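Local coordinates for protein nicotinate phosphoribosyltransferase (Vibrio cholerae, PDB 4HL7) that probably catalyses the ATP-driven synthesis of nicotinate beta-D-ribonucleotide from nicotinate and phosphoribosyl diphosphate, a step in NAD biosynthesis, at residues E398-L403 against I420-H425; P384-S389 against A404-R409; T270-A275 against F410-D415; M236-L241 against Q248-E253. All coordinates share one frame; numbering follows the deposited sequence.

Contact 1. Residues E398-L403 against I420-H425; sequences EDPIFL and IQELRH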
loop_
_atom_site.group_PDB
_atom_site.type_symbol
_atom_site.label_atom_id
_atom_site.label_comp_id
_atom_site.label_asym_id
_atom_site.label_seq_id
_atom_site.Cartn_x
_atom_site.Cartn_y
_atom_site.Cartn_z
ATOM N N GLU A 398 -19.429 4.037 -1.219
ATOM C CA GLU A 398 -20.558 3.566 -2.020
ATOM C C GLU A 398 -21.884 4.183 -1.577
ATOM O O GLU A 398 -22.850 4.127 -2.293
ATOM C CB GLU A 398 -20.656 2.063 -1.877
ATOM C CG GLU A 398 -19.596 1.337 -2.662
ATOM C CD GLU A 398 -19.735 -0.174 -2.596
ATOM O OE1 GLU A 398 -20.569 -0.670 -1.826
ATOM O OE2 GLU A 398 -18.958 -0.862 -3.281
ATOM N N ASP A 399 -21.919 4.754 -0.365
ATOM C CA ASP A 399 -23.171 5.221 0.256
ATOM C C ASP A 399 -22.981 6.703 0.536
ATOM O O ASP A 399 -22.209 7.109 1.444
ATOM C CB ASP A 399 -23.430 4.418 1.563
ATOM C CG ASP A 399 -24.775 4.739 2.229
ATOM O OD1 ASP A 399 -25.260 5.843 2.097
ATOM O OD2 ASP A 399 -25.385 3.837 2.851
ATOM N N PRO A 400 -23.597 7.547 -0.284
ATOM C CA PRO A 400 -23.272 8.969 -0.088
ATOM C C PRO A 400 -23.834 9.548 1.247
ATOM O O PRO A 400 -23.290 10.533 1.784
ATOM C CB PRO A 400 -23.953 9.652 -1.286
ATOM C CG PRO A 400 -25.040 8.714 -1.704
ATOM C CD PRO A 400 -24.429 7.329 -1.484
ATOM N N ILE A 401 -24.898 8.948 1.760
ATOM C CA ILE A 401 -25.447 9.379 3.093
ATOM C C ILE A 401 -24.471 9.029 4.200
ATOM O O ILE A 401 -24.211 9.828 5.116
ATOM C CB ILE A 401 -26.835 8.778 3.378
ATOM C CG1 ILE A 401 -27.816 9.152 2.275
ATOM C CG2 ILE A 401 -27.327 9.151 4.796
ATOM C CD1 ILE A 401 -29.242 8.553 2.371
ATOM N N PHE A 402 -23.961 7.827 4.195
ATOM C CA PHE A 402 -22.861 7.489 5.128
ATOM C C PHE A 402 -21.684 8.483 5.084
ATOM O O PHE A 402 -21.162 8.944 6.139
ATOM C CB PHE A 402 -22.362 6.058 4.920
ATOM C CG PHE A 402 -21.281 5.670 5.846
ATOM C CD1 PHE A 402 -21.594 5.071 7.100
ATOM C CD2 PHE A 402 -19.954 5.901 5.529
ATOM C CE1 PHE A 402 -20.541 4.765 8.003
ATOM C CE2 PHE A 402 -18.907 5.584 6.424
ATOM C CZ PHE A 402 -19.221 5.006 7.658
ATOM N N LEU A 403 -21.235 8.802 3.874
ATOM C CA LEU A 403 -20.075 9.673 3.758
ATOM C C LEU A 403 -20.407 11.072 4.296
ATOM O O LEU A 403 -19.560 11.682 5.021
ATOM C CB LEU A 403 -19.627 9.742 2.282
ATOM C CG LEU A 403 -18.468 10.706 2.036
ATOM C CD1 LEU A 403 -17.213 10.409 2.881
ATOM C CD2 LEU A 403 -18.100 10.768 0.534
ATOM N N ILE A 420 -26.997 16.319 -2.988
ATOM C CA ILE A 420 -28.339 16.169 -3.538
ATOM C C ILE A 420 -28.249 15.508 -4.905
ATOM O O ILE A 420 -29.057 14.634 -5.231
ATOM C CB ILE A 420 -29.084 17.528 -3.563
ATOM C CG1 ILE A 420 -29.371 17.950 -2.116
ATOM C CG2 ILE A 420 -30.319 17.508 -4.474
ATOM C CD1 ILE A 420 -29.952 19.339 -1.942
ATOM N N GLN A 421 -27.239 15.891 -5.702
ATOM C CA GLN A 421 -27.109 15.260 -7.019
ATOM C C GLN A 421 -26.760 13.775 -6.879
ATOM O O GLN A 421 -27.278 12.962 -7.667
ATOM C CB GLN A 421 -26.069 15.961 -7.911
ATOM C CG GLN A 421 -26.580 17.250 -8.486
ATOM C CD GLN A 421 -25.709 17.735 -9.627
ATOM O OE1 GLN A 421 -24.646 18.267 -9.392
ATOM N NE2 GLN A 421 -26.149 17.497 -10.880
ATOM N N GLU A 422 -25.887 13.441 -5.934
ATOM C CA GLU A 422 -25.492 12.081 -5.699
ATOM C C GLU A 422 -26.720 11.263 -5.218
ATOM O O GLU A 422 -26.957 10.162 -5.716
ATOM C CB GLU A 422 -24.303 11.985 -4.724
ATOM C CG GLU A 422 -23.832 10.560 -4.511
ATOM C CD GLU A 422 -23.046 9.978 -5.686
ATOM O OE1 GLU A 422 -21.847 10.332 -5.802
ATOM O OE2 GLU A 422 -23.613 9.132 -6.452
ATOM N N LEU A 423 -27.557 11.840 -4.351
ATOM C CA LEU A 423 -28.765 11.144 -3.924
ATOM C C LEU A 423 -29.719 10.908 -5.083
ATOM O O LEU A 423 -30.318 9.852 -5.201
ATOM C CB LEU A 423 -29.480 11.916 -2.829
ATOM C CG LEU A 423 -28.670 12.022 -1.523
ATOM C CD1 LEU A 423 -29.443 12.978 -0.637
ATOM C CD2 LEU A 423 -28.518 10.653 -0.883
ATOM N N ARG A 424 -29.920 11.919 -5.906
ATOM C CA ARG A 424 -30.776 11.737 -7.062
ATOM C C ARG A 424 -30.193 10.653 -8.037
ATOM O O ARG A 424 -30.952 9.862 -8.587
ATOM C CB ARG A 424 -31.031 13.074 -7.763
ATOM C CG ARG A 424 -31.944 14.039 -6.958
ATOM C CD ARG A 424 -33.102 14.604 -7.800
ATOM N NE ARG A 424 -33.908 13.460 -8.245
ATOM C CZ ARG A 424 -34.822 12.807 -7.511
ATOM N NH1 ARG A 424 -35.276 13.295 -6.357
ATOM N NH2 ARG A 424 -35.413 11.739 -8.026
ATOM N N HIS A 425 -28.888 10.649 -8.248
ATOM C CA HIS A 425 -28.229 9.664 -9.151
ATOM C C HIS A 425 -28.442 8.229 -8.679
ATOM O O HIS A 425 -28.963 7.377 -9.429
ATOM C CB HIS A 425 -26.730 9.970 -9.264
ATOM C CG HIS A 425 -25.958 8.971 -10.102
ATOM N ND1 HIS A 425 -26.197 8.787 -11.431
ATOM C CD2 HIS A 425 -24.919 8.091 -9.761
ATOM C CE1 HIS A 425 -25.361 7.847 -11.911
ATOM N NE2 HIS A 425 -24.579 7.418 -10.888
#
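Pro400 packs against Glu422 and Leu423 where the first turn of helix 400-409 meets helix 416-427, so that the two successive helices at the C-terminal end of the chain form a helix-loop-helix unit on the surface. Leu423 can be followed outward. From CB, CG turns to the side of the backbone N, anti to the carbonyl carbon (chi1 -65°), which carries the isobutyl group toward helix 400-409, and of its two methyls CD2 does the touching. CD2 lies 3.6 Å from Ile401 CG1, with Ile401 CD1 a little farther off, and the same methyl reaches Pro400 CG at 4.1 Å. The leucine and isoleucine side chains cross nearly at right angles, one methyl being laid against the middle of the other chain. Glu422 adds its aliphatic part: CG approaches Pro400 CB to 3.4 Å, and the chain bends at chi2 (75°) beyond that point. Proline suits this first turn, where its missing N-H costs no helical bond, and Asp399 caps the same turn. The neighbouring Glu398 forms a salt bridge with Arg40, tying the approach to this helix to strand 38-46. Asp399 OD1 accepts from Phe402 N at 3.2 Å, the donor standing above the carboxylate plane.

Contact 2. Residues P384-S389 against A404-R409; sequences PVAKIS and ANLKRR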
loop_
_atom_site.group_PDB
_atom_site.type_symbol
_atom_site.label_atom_id
_atom_site.label_comp_id
_atom_site.label_asym_id
_atom_site.label_seq_id
_atom_site.Cartn_x
_atom_site.Cartn_y
_atom_site.Cartn_z
ATOM N N PRO A 384 -21.196 0.392 5.274
ATOM C CA PRO A 384 -20.227 1.139 4.455
ATOM C C PRO A 384 -19.076 1.691 5.286
ATOM O O PRO A 384 -19.258 1.993 6.496
ATOM C CB PRO A 384 -21.027 2.365 3.906
ATOM C CG PRO A 384 -22.419 2.216 4.410
ATOM C CD PRO A 384 -22.458 1.121 5.478
ATOM N N VAL A 385 -17.940 1.926 4.646
ATOM C CA VAL A 385 -16.808 2.620 5.296
ATOM C C VAL A 385 -16.221 3.554 4.225
ATOM O O VAL A 385 -16.526 3.408 3.040
ATOM C CB VAL A 385 -15.725 1.640 5.818
ATOM C CG1 VAL A 385 -16.314 0.687 6.874
ATOM C CG2 VAL A 385 -15.075 0.877 4.635
ATOM N N ALA A 386 -15.463 4.547 4.638
ATOM C CA ALA A 386 -15.019 5.574 3.653
ATOM C C ALA A 386 -13.647 6.111 3.940
ATOM O O ALA A 386 -13.195 6.099 5.062
ATOM C CB ALA A 386 -15.984 6.724 3.596
ATOM N N LYS A 387 -12.980 6.563 2.878
ATOM C CA LYS A 387 -11.761 7.317 3.041
ATOM C C LYS A 387 -12.003 8.690 2.461
ATOM O O LYS A 387 -12.580 8.833 1.382
ATOM C CB LYS A 387 -10.595 6.681 2.289
ATOM C CG LYS A 387 -9.300 7.440 2.453
ATOM C CD LYS A 387 -8.197 6.679 1.769
ATOM C CE LYS A 387 -7.109 7.618 1.355
ATOM N NZ LYS A 387 -6.334 6.935 0.289
ATOM N N ILE A 388 -11.541 9.723 3.158
ATOM C CA ILE A 388 -11.804 11.071 2.671
ATOM C C ILE A 388 -10.500 11.596 2.003
ATOM O O ILE A 388 -10.448 11.854 0.806
ATOM C CB ILE A 388 -12.280 12.000 3.821
ATOM C CG1 ILE A 388 -13.662 11.564 4.279
ATOM C CG2 ILE A 388 -12.475 13.439 3.298
ATOM C CD1 ILE A 388 -14.071 12.032 5.645
ATOM N N SER A 389 -9.489 11.709 2.846
ATOM C CA SER A 389 -8.084 12.146 2.604
ATOM C C SER A 389 -7.901 13.675 2.595
ATOM O O SER A 389 -8.863 14.455 2.748
ATOM C CB SER A 389 -7.415 11.492 1.374
ATOM O OG SER A 389 -7.638 12.351 0.229
ATOM N N ALA A 404 -21.604 11.566 3.973
ATOM C CA ALA A 404 -22.050 12.895 4.443
ATOM C C ALA A 404 -22.102 12.906 6.008
ATOM O O ALA A 404 -21.589 13.838 6.671
ATOM C CB ALA A 404 -23.389 13.307 3.836
ATOM N N ASN A 405 -22.682 11.860 6.584
ATOM C CA ASN A 405 -22.686 11.763 8.041
ATOM C C ASN A 405 -21.286 11.700 8.679
ATOM O O ASN A 405 -21.005 12.352 9.695
ATOM C CB ASN A 405 -23.495 10.521 8.455
ATOM C CG ASN A 405 -23.646 10.435 9.936
ATOM O OD1 ASN A 405 -24.364 11.245 10.546
ATOM N ND2 ASN A 405 -22.972 9.503 10.521
ATOM N N LEU A 406 -20.415 10.934 8.083
ATOM C CA LEU A 406 -19.035 10.791 8.569
ATOM C C LEU A 406 -18.332 12.169 8.521
ATOM O O LEU A 406 -17.629 12.560 9.456
ATOM C CB LEU A 406 -18.265 9.770 7.687
ATOM C CG LEU A 406 -16.786 9.636 8.050
ATOM C CD1 LEU A 406 -16.640 8.951 9.424
ATOM C CD2 LEU A 406 -16.099 8.781 6.959
ATOM N N LYS A 407 -18.531 12.929 7.423
ATOM C CA LYS A 407 -17.914 14.257 7.336
ATOM C C LYS A 407 -18.480 15.122 8.465
ATOM O O LYS A 407 -17.705 15.789 9.184
ATOM C CB LYS A 407 -18.257 14.914 5.960
ATOM C CG LYS A 407 -17.419 14.284 4.827
ATOM C CD LYS A 407 -17.768 15.010 3.515
ATOM C CE LYS A 407 -16.930 14.412 2.369
ATOM N NZ LYS A 407 -17.464 14.939 1.051
ATOM N N ARG A 408 -19.799 15.102 8.648
ATOM C CA ARG A 408 -20.413 15.941 9.679
ATOM C C ARG A 408 -19.823 15.599 11.060
ATOM O O ARG A 408 -19.513 16.510 11.837
ATOM C CB ARG A 408 -21.936 15.821 9.674
ATOM C CG ARG A 408 -22.564 16.517 8.492
ATOM C CD ARG A 408 -24.078 16.607 8.673
ATOM N NE ARG A 408 -24.429 17.829 9.354
ATOM C CZ ARG A 408 -24.422 19.020 8.752
ATOM N NH1 ARG A 408 -24.107 19.103 7.453
ATOM N NH2 ARG A 408 -24.728 20.127 9.440
ATOM N N ARG A 409 -19.669 14.318 11.373
ATOM C CA ARG A 409 -19.106 13.932 12.693
ATOM C C ARG A 409 -17.683 14.457 12.898
ATOM O O ARG A 409 -17.285 14.687 14.047
ATOM C CB ARG A 409 -19.119 12.413 12.910
ATOM C CG ARG A 409 -20.496 11.750 12.844
ATOM C CD ARG A 409 -21.582 12.215 13.808
ATOM N NE ARG A 409 -22.081 13.612 13.763
ATOM C CZ ARG A 409 -23.011 14.171 12.995
ATOM N NH1 ARG A 409 -23.330 15.432 13.238
ATOM N NH2 ARG A 409 -23.647 13.554 12.032
#
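Leu406 and Lys407, on consecutive positions of helix 400-409, receive the side chains of Ala386 and Ile388 from the segment 384-389. Leu406 comes first, its CB turned toward that segment. With CG turned anti to the backbone N (chi1 176°), it presents CD2 to both partners, at 3.9 Å from Ala386 CB and 4.1 Å from Ile388 CD1. The leucine and isoleucine chains slide past one another in opposite directions, and the same Ile388 CD1 also touches the aliphatic stem of Lys407, whose CG stands 4.1 Å away; the lysine chain continues extended from this atom, crossing the isoleucine at a slant. Arg409 NH2, one turn on from Asn405, reaches back to Asn405 OD1 at 2.8 Å, the acceptor lying in the guanidinium plane while the donor stands above the plane of the amide carbonyl.

Ala386 and Ile388 both face the helix, whereas Val385 and Lys387 point away, Val385 packing on helix 232-241. Ala386 N also donates to Gln239 OE1 of that helix. This is the alternation of an extended chain, with one side apolar against helix 400-409 and the other on helix 232-241, where Lys387 touches His232, probably the site of autophosphorylation, unmodified here.

Contact 3. Residues T270-A275 against F410-D415; sequences TLTIDA and FNIELD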
loop_
_atom_site.group_PDB
_atom_site.type_symbol
_atom_site.label_atom_id
_atom_site.label_comp_id
_atom_site.label_asym_id
_atom_site.label_seq_id
_atom_site.Cartn_x
_atom_site.Cartn_y
_atom_site.Cartn_z
ATOM N N THR A 270 -6.801 9.168 6.471
ATOM C CA THR A 270 -8.025 8.403 6.273
ATOM C C THR A 270 -9.209 9.361 6.278
ATOM O O THR A 270 -10.162 9.250 5.496
ATOM C CB THR A 270 -8.227 7.405 7.406
ATOM O OG1 THR A 270 -7.105 6.507 7.489
ATOM C CG2 THR A 270 -9.563 6.608 7.177
ATOM N N LEU A 271 -9.121 10.360 7.158
ATOM C CA LEU A 271 -10.135 11.389 7.274
ATOM C C LEU A 271 -9.492 12.698 6.808
ATOM O O LEU A 271 -9.405 12.910 5.586
ATOM C CB LEU A 271 -10.640 11.492 8.733
ATOM C CG LEU A 271 -11.231 10.134 9.178
ATOM C CD1 LEU A 271 -11.527 10.139 10.655
ATOM C CD2 LEU A 271 -12.555 9.858 8.434
ATOM N N THR A 272 -9.039 13.561 7.734
ATOM C CA THR A 272 -8.245 14.752 7.305
ATOM C C THR A 272 -7.100 14.946 8.312
ATOM O O THR A 272 -7.157 14.441 9.428
ATOM C CB THR A 272 -9.029 16.018 7.278
ATOM O OG1 THR A 272 -9.528 16.293 8.600
ATOM C CG2 THR A 272 -10.211 15.949 6.206
ATOM N N ILE A 273 -6.135 15.791 7.966
ATOM C CA ILE A 273 -5.051 16.078 8.918
ATOM C C ILE A 273 -5.601 16.686 10.212
ATOM O O ILE A 273 -5.158 16.281 11.320
ATOM C CB ILE A 273 -3.950 16.953 8.289
ATOM C CG1 ILE A 273 -2.695 17.059 9.202
ATOM C CG2 ILE A 273 -4.493 18.335 7.956
ATOM C CD1 ILE A 273 -2.125 15.745 9.661
ATOM N N ASP A 274 -6.598 17.559 10.137
ATOM C CA ASP A 274 -7.153 18.082 11.413
ATOM C C ASP A 274 -7.784 17.021 12.263
ATOM O O ASP A 274 -7.651 17.066 13.483
ATOM C CB ASP A 274 -8.149 19.231 11.214
ATOM C CG ASP A 274 -7.526 20.398 10.477
ATOM O OD1 ASP A 274 -6.534 20.961 10.967
ATOM O OD2 ASP A 274 -7.968 20.674 9.348
ATOM N N ALA A 275 -8.537 16.082 11.663
ATOM C CA ALA A 275 -9.124 14.960 12.457
ATOM C C ALA A 275 -8.047 14.106 13.057
ATOM O O ALA A 275 -8.163 13.656 14.202
ATOM C CB ALA A 275 -10.027 14.077 11.565
ATOM N N PHE A 410 -16.937 14.702 11.807
ATOM C CA PHE A 410 -15.560 15.206 11.926
ATOM C C PHE A 410 -15.437 16.676 11.589
ATOM O O PHE A 410 -14.331 17.203 11.405
ATOM C CB PHE A 410 -14.581 14.320 11.142
ATOM C CG PHE A 410 -14.299 13.036 11.852
ATOM C CD1 PHE A 410 -15.126 11.890 11.630
ATOM C CD2 PHE A 410 -13.288 12.989 12.825
ATOM C CE1 PHE A 410 -14.870 10.696 12.319
ATOM C CE2 PHE A 410 -13.030 11.810 13.514
ATOM C CZ PHE A 410 -13.832 10.668 13.279
ATOM N N ASN A 411 -16.577 17.326 11.498
ATOM C CA ASN A 411 -16.640 18.761 11.126
ATOM C C ASN A 411 -15.960 19.039 9.821
ATOM O O ASN A 411 -15.228 20.015 9.704
ATOM C CB ASN A 411 -15.995 19.613 12.230
ATOM C CG ASN A 411 -16.764 19.512 13.516
ATOM O OD1 ASN A 411 -16.280 18.950 14.495
ATOM N ND2 ASN A 411 -17.997 19.979 13.501
ATOM N N ILE A 412 -16.152 18.146 8.850
ATOM C CA ILE A 412 -15.570 18.308 7.508
ATOM C C ILE A 412 -16.660 18.929 6.630
ATOM O O ILE A 412 -17.836 18.527 6.694
ATOM C CB ILE A 412 -15.058 16.973 6.938
ATOM C CG1 ILE A 412 -13.839 16.436 7.766
ATOM C CG2 ILE A 412 -14.719 17.133 5.448
ATOM C CD1 ILE A 412 -13.559 14.962 7.569
ATOM N N GLU A 413 -16.296 19.983 5.877
ATOM C CA GLU A 413 -17.253 20.728 5.081
ATOM C C GLU A 413 -17.888 19.781 4.055
ATOM O O GLU A 413 -17.208 18.899 3.476
ATOM C CB GLU A 413 -16.573 21.909 4.347
ATOM N N LEU A 414 -19.187 19.901 3.968
ATOM C CA LEU A 414 -20.041 19.034 3.155
ATOM C C LEU A 414 -20.633 19.922 2.039
ATOM O O LEU A 414 -21.202 20.942 2.316
ATOM C CB LEU A 414 -21.153 18.523 4.084
ATOM C CG LEU A 414 -22.304 17.749 3.473
ATOM C CD1 LEU A 414 -21.733 16.538 2.756
ATOM C CD2 LEU A 414 -23.295 17.320 4.548
ATOM N N ASP A 415 -20.486 19.536 0.779
ATOM C CA ASP A 415 -21.143 20.243 -0.301
ATOM C C ASP A 415 -22.578 19.707 -0.506
ATOM O O ASP A 415 -22.741 18.624 -1.028
ATOM C CB ASP A 415 -20.330 20.055 -1.576
ATOM C CG ASP A 415 -20.948 20.745 -2.783
ATOM O OD1 ASP A 415 -22.063 21.260 -2.757
ATOM O OD2 ASP A 415 -20.259 20.821 -3.791
#
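A Schellman motif ends helix 400-409, and the residues at this turn, Phe410 and Ile412, pack against Leu271, Thr272 and Ala275, in the first turn of helix 273-279 and just before it. Asn411, with positive phi, is the C-prime residue: its N bonds to Arg408 O, and Ile412 N reaches back to Lys407 O. The reversal sets the side chains of Phe410 and Ile412, on the two flanks of Asn411 in sequence, toward the other segment.

Leu271 CD1 sits over one face of the phenyl ring in a CH-pi contact, 3.6 Å from the ring centroid and 15° off the normal. The methyl is displaced somewhat toward the rim, so CZ is its nearest ring atom at 3.5 Å, and the leucine chain crosses the phenylalanine at about a right angle. Ala275 CB approaches the same ring obliquely, at 3.7 Å from Phe410 CD2. Farther along, Thr272 and Ile412 reach toward each other tip to tip, their CG2 and CD1 methyls 3.7 Å apart.

Leu271 also touches Ile388 and Leu406, and Ile412 rests on Ile388 and Lys407, so this cluster continues the apolar layer between helix 400-409 and segment 384-389. The threonine divides its two branches between separate tasks. Its methyl faces Ile412, while the hydroxyl, held between the backbone N and the carbonyl carbon (chi1 60°), turns back to its own helix as the N-cap: Ala275 N donates to Thr272 OG1 over 3.2 Å in a nearly straight bond of 168°.

Contact 4. Residues M236-L241 against Q248-E253; sequences MGHQAL and QQVALE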
loop_
_atom_site.group_PDB
_atom_site.type_symbol
_atom_site.label_atom_id
_atom_site.label_comp_id
_atom_site.label_asym_id
_atom_site.label_seq_id
_atom_site.Cartn_x
_atom_site.Cartn_y
_atom_site.Cartn_z
HETATM N N MSE A 236 -10.410 2.561 8.364
HETATM C CA MSE A 236 -11.735 2.598 7.706
HETATM C C MSE A 236 -12.605 1.504 8.304
HETATM O O MSE A 236 -13.756 1.744 8.606
HETATM C CB MSE A 236 -11.511 2.296 6.190
HETATM C CG MSE A 236 -10.903 3.537 5.522
HETATM SE SE MSE A 236 -10.194 2.965 3.752
HETATM C CE MSE A 236 -11.934 2.983 2.847
ATOM N N GLY A 237 -12.051 0.285 8.486
ATOM C CA GLY A 237 -12.868 -0.811 9.072
ATOM C C GLY A 237 -13.459 -0.406 10.428
ATOM O O GLY A 237 -14.573 -0.777 10.774
ATOM N N HIS A 238 -12.693 0.335 11.226
ATOM C CA HIS A 238 -13.223 0.804 12.532
ATOM C C HIS A 238 -14.431 1.680 12.463
ATOM O O HIS A 238 -15.152 1.826 13.451
ATOM C CB HIS A 238 -12.107 1.406 13.413
ATOM C CG HIS A 238 -11.252 0.333 14.066
ATOM N ND1 HIS A 238 -10.270 -0.304 13.397
ATOM C CD2 HIS A 238 -11.373 -0.324 15.297
ATOM C CE1 HIS A 238 -9.719 -1.266 14.193
ATOM N NE2 HIS A 238 -10.392 -1.274 15.358
ATOM N N GLN A 239 -14.706 2.269 11.300
ATOM C CA GLN A 239 -15.971 3.041 11.098
ATOM C C GLN A 239 -17.222 2.189 11.190
ATOM O O GLN A 239 -18.336 2.693 11.368
ATOM C CB GLN A 239 -15.958 3.786 9.727
ATOM C CG GLN A 239 -14.846 4.820 9.646
ATOM C CD GLN A 239 -14.615 5.272 8.205
ATOM O OE1 GLN A 239 -15.435 4.999 7.348
ATOM N NE2 GLN A 239 -13.480 5.943 7.936
ATOM N N ALA A 240 -17.044 0.907 10.981
ATOM C CA ALA A 240 -18.117 -0.064 11.121
ATOM C C ALA A 240 -18.136 -0.726 12.518
ATOM O O ALA A 240 -19.215 -1.165 12.986
ATOM C CB ALA A 240 -17.994 -1.156 10.046
ATOM N N LEU A 241 -16.984 -0.808 13.165
ATOM C CA LEU A 241 -16.846 -1.624 14.366
ATOM C C LEU A 241 -17.087 -0.826 15.674
ATOM O O LEU A 241 -17.498 -1.445 16.713
ATOM C CB LEU A 241 -15.412 -2.227 14.422
ATOM C CG LEU A 241 -15.065 -3.089 13.198
ATOM C CD1 LEU A 241 -13.618 -3.538 13.319
ATOM C CD2 LEU A 241 -15.967 -4.284 13.249
ATOM N N GLN A 248 -11.034 6.370 14.319
ATOM C CA GLN A 248 -9.662 6.550 14.056
ATOM C C GLN A 248 -8.852 6.410 15.378
ATOM O O GLN A 248 -7.802 5.760 15.439
ATOM C CB GLN A 248 -9.443 7.909 13.424
ATOM C CG GLN A 248 -7.971 8.212 13.203
ATOM C CD GLN A 248 -7.793 9.444 12.343
ATOM O OE1 GLN A 248 -7.230 9.365 11.245
ATOM N NE2 GLN A 248 -8.299 10.561 12.809
ATOM N N GLN A 249 -9.380 6.976 16.451
ATOM C CA GLN A 249 -8.718 6.843 17.725
ATOM C C GLN A 249 -8.630 5.422 18.229
ATOM O O GLN A 249 -7.548 4.997 18.684
ATOM C CB GLN A 249 -9.362 7.741 18.795
ATOM C CG GLN A 249 -8.295 7.963 19.864
ATOM C CD GLN A 249 -8.636 9.074 20.778
ATOM O OE1 GLN A 249 -8.033 10.137 20.744
ATOM N NE2 GLN A 249 -9.615 8.840 21.596
ATOM N N VAL A 250 -9.724 4.684 18.134
ATOM C CA VAL A 250 -9.712 3.272 18.566
ATOM C C VAL A 250 -8.750 2.455 17.700
ATOM O O VAL A 250 -8.007 1.600 18.201
ATOM C CB VAL A 250 -11.122 2.645 18.567
ATOM C CG1 VAL A 250 -11.011 1.125 18.685
ATOM C CG2 VAL A 250 -11.994 3.312 19.676
ATOM N N ALA A 251 -8.742 2.733 16.384
ATOM C CA ALA A 251 -7.850 1.984 15.490
ATOM C C ALA A 251 -6.395 2.280 15.886
ATOM O O ALA A 251 -5.538 1.362 15.926
ATOM C CB ALA A 251 -8.102 2.385 14.038
ATOM N N LEU A 252 -6.088 3.569 16.198
ATOM C CA LEU A 252 -4.701 3.849 16.701
ATOM C C LEU A 252 -4.352 3.070 17.991
ATOM O O LEU A 252 -3.263 2.482 18.095
ATOM C CB LEU A 252 -4.447 5.367 16.920
ATOM C CG LEU A 252 -4.515 6.287 15.657
ATOM C CD1 LEU A 252 -4.701 7.713 16.085
ATOM C CD2 LEU A 252 -3.174 6.101 14.907
ATOM N N GLU A 253 -5.250 3.074 18.966
ATOM C CA GLU A 253 -5.016 2.382 20.205
ATOM C C GLU A 253 -4.873 0.883 20.004
ATOM O O GLU A 253 -4.022 0.244 20.614
ATOM C CB GLU A 253 -6.190 2.705 21.177
ATOM C CG GLU A 253 -6.149 4.193 21.539
ATOM C CD GLU A 253 -7.345 4.576 22.378
ATOM O OE1 GLU A 253 -8.380 3.946 22.206
ATOM O OE2 GLU A 253 -7.232 5.504 23.183
#
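The backbones of helices 232-241 and 247-258 come nearest at His238 and Ala251, whose CA atoms are 6.2 Å apart, and the first helix is kinked just past the histidine, where the N atoms of Gln239 and Ala240 make no bond to the preceding turn and bond instead three residues back. The His238 imidazole is set beside the backbone N (chi1 -78°) and lies with one face over Ala251: the methyl CB is 3.9 Å from the ring centroid, 29° off the normal, in a CH-pi contact, and CB is closest to ND1 at 3.5 Å. Ala251 CA stands 3.9 Å above the same face, close to its centre. The small alanine thus lets a flat ring lie almost on the neighbouring backbone. These consecutive helices, joined by a short loop, lie at a steep angle to each other, and the histidine is the residue of 236-241 that reaches 248-253. Val250 adds its CG1 methyl, 3.7 Å from His238 CD2, meeting the ring at an oblique angle while the two side chains cross nearly perpendicularly. Both ring nitrogens are engaged in hydrogen bonds: ND1 with Trp234 O one turn earlier, and NE2 with Tyr34 OH, which fixes the rotation of the imidazole.

In the fold
From the N terminus, contact 4 comes first, closing a short loop between helices 232-241 and 247-258. Contact 3 then opens at 270-275 and closes only at 410-415, spanning 134 residues; contact 2, joining 384-389 to 404-409, lies wholly within that span, its centre about 8 Å from that of contact 3. Contact 1 crosses both, since 398-403 falls between the segments of contact 2 and 420-425 follows the last segment of contact 3. Contacts 1 and 2 share helix 400-409. Segment 384-389 bonds to Gln239 of contact 4 and to Thr270 of contact 3, so this segment, against which helix 400-409 packs, is held to helix 232-241 and to the loop leading into helix 273-279.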